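Local coordinates for uncharacterized protein YjgB (Bacillus subtilis, PDB 4YGT), which is of unknown function but is probably a secreted lipoprotein, and belongs to the DUF4309 family of the PepSY clan, at residues Y24-A27 with M32-Q35; G47-A52 with F80-D85. All coordinates share one frame; numbering follows the deposited sequence.

Interaction 1 (Y24-A27 with M32-Q35); sequences YNTA and MPQQ
Thr26 OG1 makes a hydrogen bond to the carbonyl oxygen of Glu31 and is packed against Met32 CA and the Pro33 ring. It lies 3.5 Å from Met32 CA and equally 3.5 Å from Pro33 CD. The Pro33 nitrogen, which carries no hydrogen, cannot donate to it, and no hydrogen bond joins the two segments themselves. A chi1 of 77° sets the hydroxyl between the backbone N and the carbonyl carbon of Thr26, turned to the loop. The other branch serves the apolar side, with CG2 of Thr26 resting 3.9 Å from Pro33 CG, beside the proline ring. That ring also touches Asn22 and Leu23, one turn back on helix 14-27. Met32, a selenomethionine in the crystal, comes close through its backbone; its CB points away from the helix segment, and its side chain packs on Ile91, Tyr93, Leu142, Val155 and Leu157 of the sheet. A valine in place of Thr26 is likely to keep much of the contact with Pro33 yet leave the Glu31 carbonyl without this partner. One buried threonine thus pairs a polar tie with apolar packing where the chain turns back on its helix.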
loop_
_atom_site.group_PDB
_atom_site.type_symbol
_atom_site.label_atom_id
_atom_site.label_comp_id
_atom_site.label_asym_id
_atom_site.label_seq_id
_atom_site.Cartn_x
_atom_site.Cartn_y
_atom_site.Cartn_z
ATOM N N TYR A 24 2.549 -3.448 8.741
ATOM C CA TYR A 24 1.802 -4.519 9.397
ATOM C C TYR A 24 1.052 -3.989 10.621
ATOM O O TYR A 24 -0.129 -4.294 10.776
ATOM C CB TYR A 24 2.730 -5.678 9.789
ATOM C CG TYR A 24 2.026 -6.853 10.443
ATOM C CD1 TYR A 24 1.273 -7.752 9.690
ATOM C CD2 TYR A 24 2.127 -7.077 11.815
ATOM C CE1 TYR A 24 0.629 -8.835 10.287
ATOM C CE2 TYR A 24 1.494 -8.163 12.422
ATOM C CZ TYR A 24 0.744 -9.037 11.656
ATOM O OH TYR A 24 0.121 -10.101 12.264
ATOM N N ASN A 25 1.733 -3.163 11.435
ATOM C CA ASN A 25 1.234 -2.499 12.641
ATOM C C ASN A 25 0.021 -1.622 12.349
ATOM O O ASN A 25 -1.044 -1.904 12.894
ATOM C CB ASN A 25 2.360 -1.652 13.279
ATOM C CG ASN A 25 2.009 -0.840 14.529
ATOM O OD1 ASN A 25 1.749 -1.375 15.611
ATOM N ND2 ASN A 25 2.130 0.482 14.439
ATOM N N THR A 26 0.156 -0.612 11.459
ATOM C CA THR A 26 -0.916 0.347 11.200
ATOM C C THR A 26 -2.083 -0.282 10.441
ATOM O O THR A 26 -3.231 0.139 10.644
ATOM C CB THR A 26 -0.422 1.653 10.526
ATOM O OG1 THR A 26 -0.167 1.447 9.144
ATOM C CG2 THR A 26 0.796 2.224 11.195
ATOM N N ALA A 27 -1.813 -1.309 9.638
ATOM C CA ALA A 27 -2.830 -2.083 8.896
ATOM C C ALA A 27 -3.986 -2.571 9.792
ATOM O O ALA A 27 -5.106 -2.642 9.312
ATOM C CB ALA A 27 -2.182 -3.267 8.219
HETATM N N MSE A 32 -2.500 3.439 6.678
HETATM C CA MSE A 32 -1.109 3.255 6.322
HETATM C C MSE A 32 -0.298 4.336 7.056
HETATM O O MSE A 32 -0.895 5.287 7.582
HETATM C CB MSE A 32 -0.934 3.246 4.824
HETATM C CG MSE A 32 -1.561 2.019 4.243
HETATM SE SE MSE A 32 -0.706 1.624 2.613
HETATM C CE MSE A 32 -0.723 -0.225 2.665
ATOM N N PRO A 33 1.023 4.144 7.271
ATOM C CA PRO A 33 1.758 5.119 8.091
ATOM C C PRO A 33 2.231 6.356 7.330
ATOM O O PRO A 33 1.916 6.559 6.141
ATOM C CB PRO A 33 2.950 4.311 8.621
ATOM C CG PRO A 33 2.837 2.933 8.003
ATOM C CD PRO A 33 1.899 3.028 6.867
ATOM N N GLN A 34 2.977 7.213 8.074
ATOM C CA GLN A 34 3.642 8.429 7.604
ATOM C C GLN A 34 2.648 9.462 7.031
ATOM O O GLN A 34 1.816 9.975 7.775
ATOM C CB GLN A 34 4.745 8.079 6.563
ATOM C CG GLN A 34 5.832 7.094 7.041
ATOM C CD GLN A 34 6.658 7.624 8.184
ATOM O OE1 GLN A 34 6.380 7.346 9.359
ATOM N NE2 GLN A 34 7.679 8.417 7.864
ATOM N N GLN A 35 2.754 9.778 5.728
ATOM C CA GLN A 35 1.943 10.801 5.061
ATOM C C GLN A 35 0.457 10.430 5.034
ATOM O O GLN A 35 -0.397 11.319 5.167
ATOM C CB GLN A 35 2.454 11.059 3.628
ATOM C CG GLN A 35 3.895 11.624 3.549
ATOM C CD GLN A 35 5.036 10.651 3.865
ATOM O OE1 GLN A 35 4.900 9.415 3.767
ATOM N NE2 GLN A 35 6.202 11.198 4.231
#

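Interaction 2 (G47-A52 with F80-D85); sequences GDVHAA and FSYHKD
Val49 sits against two aromatic side chains, Phe80 and Tyr82, in a case of helix-on-sheet packing: helix 46-53 lies on one face of the antiparallel sheet, over strand 77-82. The segment axes run nearly antiparallel, at 157°, and approach to 10.4 Å, so side chains must bridge the interval. Being two residues apart on the strand, Phe80 and Tyr82 both point to the helix, and they meet the valine in different ways. Phe80 offers a ring face. Val49 CG1 lies 3.8 Å from the centroid of the Phe80 ring, only 24° off its normal, a CH-pi contact displaced toward the CD1 rim. Tyr82 instead approaches Val49 head-on and presents its edge, with CG2 of Val49 in the plane of the ring and 4.0 Å from Tyr82 CE1. Val49 CG1 stands anti to the backbone N (chi1 171°), which carries this methyl over the Phe80 face and also brings it within 3.5 Å of Tyr82 OH. Ile88 and Tyr69 also touch Val49, and the ring of Phe53 meets that of Phe80. The tyrosine hydroxyl has its polar partner in Asp67, whose OD2 is also hydrogen-bonded to His50 NE2, while Glu55 is bonded to His50 ND1. Bonds at both nitrogens should fix the rotation of the imidazole, which turns its edge to the tyrosine, His50 CD2 lying 4.2 Å from Tyr82 OH.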
loop_
_atom_site.group_PDB
_atom_site.type_symbol
_atom_site.label_atom_id
_atom_site.label_comp_id
_atom_site.label_asym_id
_atom_site.label_seq_id
_atom_site.Cartn_x
_atom_site.Cartn_y
_atom_site.Cartn_z
ATOM N N GLY A 47 -12.477 13.567 -0.024
ATOM C CA GLY A 47 -12.280 14.924 0.462
ATOM C C GLY A 47 -11.144 15.030 1.459
ATOM O O GLY A 47 -10.366 15.980 1.380
ATOM N N ASP A 48 -11.027 14.058 2.393
ATOM C CA ASP A 48 -9.949 14.035 3.390
ATOM C C ASP A 48 -8.608 13.749 2.717
ATOM O O ASP A 48 -7.590 14.296 3.122
ATOM C CB ASP A 48 -10.211 12.977 4.490
ATOM C CG ASP A 48 -11.434 13.185 5.377
ATOM O OD1 ASP A 48 -11.799 14.357 5.629
ATOM O OD2 ASP A 48 -11.996 12.175 5.864
ATOM N N VAL A 49 -8.603 12.848 1.728
ATOM C CA VAL A 49 -7.407 12.463 0.965
ATOM C C VAL A 49 -6.868 13.710 0.241
ATOM O O VAL A 49 -5.676 14.018 0.314
ATOM C CB VAL A 49 -7.709 11.281 -0.013
ATOM C CG1 VAL A 49 -6.546 11.025 -0.960
ATOM C CG2 VAL A 49 -8.071 10.010 0.754
ATOM N N HIS A 50 -7.760 14.429 -0.432
ATOM C CA HIS A 50 -7.439 15.641 -1.165
ATOM C C HIS A 50 -6.989 16.738 -0.223
ATOM O O HIS A 50 -6.064 17.474 -0.552
ATOM C CB HIS A 50 -8.645 16.082 -2.004
ATOM C CG HIS A 50 -8.808 15.274 -3.249
ATOM N ND1 HIS A 50 -9.009 15.876 -4.471
ATOM C CD2 HIS A 50 -8.745 13.932 -3.429
ATOM C CE1 HIS A 50 -9.082 14.887 -5.350
ATOM N NE2 HIS A 50 -8.934 13.701 -4.768
ATOM N N ALA A 51 -7.596 16.814 0.968
ATOM C CA ALA A 51 -7.204 17.767 2.005
ATOM C C ALA A 51 -5.751 17.487 2.443
ATOM O O ALA A 51 -4.948 18.408 2.530
ATOM C CB ALA A 51 -8.161 17.677 3.196
ATOM N N ALA A 52 -5.403 16.216 2.624
ATOM C CA ALA A 52 -4.078 15.801 3.059
ATOM C C ALA A 52 -3.003 15.882 1.970
ATOM O O ALA A 52 -1.926 16.392 2.246
ATOM C CB ALA A 52 -4.131 14.379 3.604
ATOM N N PHE A 80 -5.484 5.918 -3.840
ATOM C CA PHE A 80 -6.693 5.773 -3.044
ATOM C C PHE A 80 -7.872 5.488 -3.948
ATOM O O PHE A 80 -8.119 6.230 -4.882
ATOM C CB PHE A 80 -6.960 7.042 -2.228
ATOM C CG PHE A 80 -5.863 7.373 -1.248
ATOM C CD1 PHE A 80 -4.752 8.117 -1.645
ATOM C CD2 PHE A 80 -5.931 6.937 0.070
ATOM C CE1 PHE A 80 -3.740 8.424 -0.741
ATOM C CE2 PHE A 80 -4.912 7.240 0.971
ATOM C CZ PHE A 80 -3.825 7.980 0.557
ATOM N N SER A 81 -8.574 4.397 -3.698
ATOM C CA SER A 81 -9.835 4.086 -4.374
ATOM C C SER A 81 -10.940 4.306 -3.333
ATOM O O SER A 81 -10.666 4.283 -2.128
ATOM C CB SER A 81 -9.833 2.673 -4.950
ATOM O OG SER A 81 -9.909 1.693 -3.930
ATOM N N TYR A 82 -12.165 4.567 -3.781
ATOM C CA TYR A 82 -13.283 4.872 -2.889
ATOM C C TYR A 82 -14.532 4.031 -3.156
ATOM O O TYR A 82 -14.752 3.588 -4.288
ATOM C CB TYR A 82 -13.646 6.354 -3.050
ATOM C CG TYR A 82 -12.444 7.277 -3.025
ATOM C CD1 TYR A 82 -11.768 7.546 -1.834
ATOM C CD2 TYR A 82 -11.956 7.855 -4.199
ATOM C CE1 TYR A 82 -10.633 8.355 -1.813
ATOM C CE2 TYR A 82 -10.822 8.674 -4.187
ATOM C CZ TYR A 82 -10.180 8.942 -2.987
ATOM O OH TYR A 82 -9.080 9.770 -2.947
ATOM N N HIS A 83 -15.390 3.856 -2.122
ATOM C CA HIS A 83 -16.700 3.209 -2.290
ATOM C C HIS A 83 -17.648 4.233 -2.945
ATOM O O HIS A 83 -17.258 5.391 -3.150
ATOM C CB HIS A 83 -17.294 2.726 -0.946
ATOM C CG HIS A 83 -16.466 1.752 -0.165
ATOM N ND1 HIS A 83 -16.371 0.432 -0.537
ATOM C CD2 HIS A 83 -15.813 1.923 1.008
ATOM C CE1 HIS A 83 -15.620 -0.146 0.388
ATOM N NE2 HIS A 83 -15.269 0.710 1.342
ATOM N N LYS A 84 -18.897 3.827 -3.231
ATOM C CA LYS A 84 -19.916 4.703 -3.797
ATOM C C LYS A 84 -20.137 5.934 -2.874
ATOM O O LYS A 84 -20.164 7.068 -3.364
ATOM C CB LYS A 84 -21.223 3.906 -4.000
ATOM C CG LYS A 84 -22.126 4.426 -5.112
ATOM C CD LYS A 84 -23.358 3.520 -5.299
ATOM C CE LYS A 84 -24.308 4.016 -6.369
ATOM N NZ LYS A 84 -25.361 3.015 -6.691
ATOM N N ASP A 85 -20.183 5.699 -1.534
ATOM C CA ASP A 85 -20.392 6.690 -0.460
ATOM C C ASP A 85 -19.199 7.675 -0.274
ATOM O O ASP A 85 -19.269 8.552 0.589
ATOM C CB ASP A 85 -20.714 5.977 0.880
ATOM C CG ASP A 85 -19.591 5.215 1.583
ATOM O OD1 ASP A 85 -18.443 5.205 1.055
ATOM O OD2 ASP A 85 -19.847 4.660 2.681
#

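Overall arrangement
The two contacts follow one another along the chain, interaction 1 closing before interaction 2 opens, and successive helices, 14-27 and 46-53, take part. Their centres are about 17 Å apart and their nearest atoms about 5 Å, without touching. The antiparallel sheet connects them: Met32 of interaction 1 and Phe80 of interaction 2 both pack on Ile91 of strand 88-95, while Gln35 makes a weak hydrogen bond to Tyr78, on the strand that carries Phe80. Interaction 1 is the more central and fully buried, about 9 Å from the centre of the chain, whereas interaction 2 lies about 15 Å from it and is partly buried. No active site or ligand is known to relate them.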